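Local coordinates for protein CSP3 (Bacillus subtilis, PDB 5FIG) that stores Cu(I) in the bacterial cytosol with high capacity and so protects the cell against copper toxicity, at the interface of chains A and B and the interface of chains A and C. Numbering follows the deposited sequence. Chains: chain A/B/C, CSP3.

Contact 1: the interface of chains A and B. Residues chain A 44, 48, 51, 66, 69; chain B 51, 66, 69.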
# COMPACT_ATOMS: atom_id res chain seq x y z
N GLU A 44 9.90 4.16 -3.63
CA GLU A 44 10.01 3.03 -2.71
C GLU A 44 10.02 3.43 -1.26
O GLU A 44 9.46 2.74 -0.41
CB GLU A 44 11.21 2.19 -3.02
CG GLU A 44 11.07 0.75 -2.56
CD GLU A 44 11.93 -0.26 -3.34
OE1 GLU A 44 13.10 0.06 -3.70
OE2 GLU A 44 11.44 -1.41 -3.57
N ILE A 48 7.36 2.33 1.70
CA ILE A 48 7.76 1.58 2.88
C ILE A 48 7.46 2.37 4.17
O ILE A 48 7.16 1.76 5.18
CB ILE A 48 9.24 1.09 2.84
CG1 ILE A 48 9.56 0.06 3.94
CG2 ILE A 48 10.23 2.19 3.00
CD1 ILE A 48 8.87 -1.29 3.75
N LEU A 51 3.91 1.70 4.98
CA LEU A 51 3.80 0.38 5.57
C LEU A 51 4.28 0.31 7.03
O LEU A 51 3.68 -0.40 7.88
CB LEU A 51 4.60 -0.65 4.75
CG LEU A 51 4.50 -2.12 5.23
CD1 LEU A 51 3.16 -2.67 4.91
CD2 LEU A 51 5.57 -3.00 4.56
N ILE A 66 9.86 -4.67 9.89
CA ILE A 66 9.42 -3.69 8.90
C ILE A 66 10.16 -2.36 9.14
O ILE A 66 10.64 -1.72 8.18
CB ILE A 66 7.89 -3.55 8.87
CG1 ILE A 66 7.27 -4.85 8.33
CG2 ILE A 66 7.45 -2.31 8.09
CD1 ILE A 66 5.78 -4.96 8.55
N LEU A 69 13.61 -2.58 7.79
CA LEU A 69 13.63 -2.44 6.34
C LEU A 69 13.48 -0.96 5.96
O LEU A 69 14.13 -0.48 5.03
CB LEU A 69 12.52 -3.31 5.68
CG LEU A 69 12.32 -3.11 4.18
CD1 LEU A 69 13.56 -3.48 3.42
CD2 LEU A 69 11.19 -4.04 3.77
N LEU B 51 4.20 -6.28 -1.32
CA LEU B 51 5.41 -5.47 -1.42
C LEU B 51 6.50 -6.21 -2.15
O LEU B 51 7.21 -5.61 -2.95
CB LEU B 51 5.86 -5.06 0.01
CG LEU B 51 7.11 -4.18 0.05
CD1 LEU B 51 6.76 -2.78 -0.43
CD2 LEU B 51 7.69 -4.10 1.44
N ILE B 66 13.62 -7.55 0.85
CA ILE B 66 12.17 -7.63 0.96
C ILE B 66 11.70 -9.07 0.88
O ILE B 66 10.89 -9.51 1.69
CB ILE B 66 11.50 -6.73 -0.08
CG1 ILE B 66 11.79 -5.26 0.29
CG2 ILE B 66 10.01 -7.00 -0.18
CD1 ILE B 66 11.48 -4.26 -0.79
N LEU B 69 12.34 -10.86 4.13
CA LEU B 69 11.36 -10.51 5.13
C LEU B 69 10.03 -11.21 4.86
O LEU B 69 9.40 -11.71 5.77
CB LEU B 69 11.16 -8.97 5.17
CG LEU B 69 10.04 -8.48 6.06
CD1 LEU B 69 10.26 -8.86 7.48
CD2 LEU B 69 9.99 -6.95 5.94
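B:Leu51 pushes its CD2 methyl against two side chains of one chain A helix, and it has 42 Å² of its surface hidden by that partner. Its CG stands anti to the backbone N (chi1 -179°), which sends the isobutyl group towards chain A. There CD2 lies 3.8 Å from CD1 of A:Ile48, the two side chains meeting at about a right angle. The same methyl is 3.9 Å from CD2 of A:Leu51, its own copy, which reaches in at a slant across the two-fold axis.

A:Leu69 makes the second focus. Its CD2 sits 3.7 Å from CG1 of B:Ile66, and CD1 of A:Leu69 reaches the same carbon at 4.0 Å, so both methyls of the fork bear on that methylene from one side, the side chains crossing at about a right angle. CD2 of A:Leu69 also comes within 3.8 Å of CD2 of B:Leu69, a second self-pair across the two-fold axis. At the rim, the carboxylate OE2 of A:Glu44 is 4.0 Å from the CD1 end of B:Ile66; the two chains approach from opposite directions, and the acid meets a methyl here. The fit is one of leucine and isoleucine branch ends, methyl on methyl or methylene, at ordinary van der Waals spacing.

Helices 36-57 and 63-81 of each chain supply the whole patch, two from A packed on two from B, so one outer face of each helical bundle is used for the pairing.

Contact 2: the interface of chains A and C. Residues chain A 24, 27-28; chain C 36, 40.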
# COMPACT_ATOMS: atom_id res chain seq x y z
N THR A 24 7.45 14.33 -7.22
CA THR A 24 6.72 15.21 -8.14
C THR A 24 7.59 16.36 -8.66
O THR A 24 7.59 16.66 -9.86
CB THR A 24 5.35 15.68 -7.60
OG1 THR A 24 4.60 16.41 -8.59
CG2 THR A 24 5.51 16.59 -6.43
N LEU A 27 10.16 15.04 -11.24
CA LEU A 27 9.52 14.74 -12.53
C LEU A 27 9.18 15.98 -13.35
O LEU A 27 9.26 15.92 -14.56
CB LEU A 27 8.27 13.89 -12.33
CG LEU A 27 8.62 12.45 -12.02
CD1 LEU A 27 7.45 11.71 -11.43
CD2 LEU A 27 9.10 11.73 -13.28
N GLU A 28 8.82 17.10 -12.72
CA GLU A 28 8.61 18.33 -13.50
C GLU A 28 9.98 18.86 -13.94
O GLU A 28 10.06 19.95 -14.50
CB GLU A 28 7.88 19.41 -12.71
CG GLU A 28 6.53 19.04 -12.13
CD GLU A 28 6.02 20.04 -11.10
OE1 GLU A 28 6.32 21.25 -11.16
OE2 GLU A 28 5.32 19.56 -10.20
N SER C 36 7.16 12.36 -18.87
CA SER C 36 6.78 12.57 -17.47
C SER C 36 5.32 12.17 -17.21
O SER C 36 5.03 11.57 -16.19
CB SER C 36 7.06 14.00 -17.05
OG SER C 36 6.12 14.86 -17.62
N ARG C 40 4.14 9.31 -14.44
CA ARG C 40 3.14 9.59 -13.43
C ARG C 40 2.00 8.59 -13.48
O ARG C 40 1.60 8.03 -12.46
CB ARG C 40 2.56 11.01 -13.58
CG ARG C 40 3.53 12.03 -13.01
CD ARG C 40 2.93 13.37 -12.80
NE ARG C 40 3.90 14.31 -12.32
CZ ARG C 40 3.72 15.61 -12.26
NH1 ARG C 40 2.57 16.15 -12.67
NH2 ARG C 40 4.70 16.39 -11.82
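The C-terminal end of helix 6-27 in chain A meets the first turns of helix 36-57 in chain C, and the contact turns on one long arm, C:Arg40, with 63 Å² hidden by the partner. Its chain is extended from CG to NE and carries the guanidinium along A:Leu27 to A:Thr24 and A:Glu28. NH2 of C:Arg40 makes the polar contacts, with a salt bridge to the carboxylate OE2 of A:Glu28 at 3.6 Å. The carboxylate and guanidinium planes are turned 76° against each other, so the groups do not meet as a flat, parallel pair; CD of A:Glu28 lies at the edge of the guanidinium, in its plane. NH2 of C:Arg40 also packs closely on the methylene CG of A:Glu28, at 3.2 Å.

On the A:Thr24 side, the hydroxyl OG1 of A:Thr24 approaches NH2 of C:Arg40 to 3.2 Å, placed there with OG1 anti to the backbone N (chi1 -173°). A weak hydrogen bond runs from C:Arg40 NH2 to A:Thr24 O, the backbone carbonyl, at 3.5 Å. Carbonyl oxygens at a helix end would probably favour the arginine's positive charge.

A:Leu27 packs alongside the arginine's aliphatic stem, with 46 Å² of its surface hidden: its CD1 is 4.2 Å from CG of C:Arg40, and its backbone O lies 3.8 Å from CB of C:Ser36.

The patch sits at the C-terminal end of helix 6-27, where the chain A model breaks after A:Glu28, against the start of the neighbour's helix 36-57.

Contact 1 and contact 2 lie about 24 Å apart, measured between the centres of their C-alpha atoms, and join chain A to two different partners. Helix 36-57 serves both: its middle carries residues of contact 1, while its first turns, seen here in chain C, take part in contact 2. Both interfaces are two-fold symmetric, so each chain can use both at once. The apolar pairing and the charged, end-on joint together would tie copies into the deposited assembly of four, which agrees with a tetrameric store, though the structure alone does not show that this is the form in the cell.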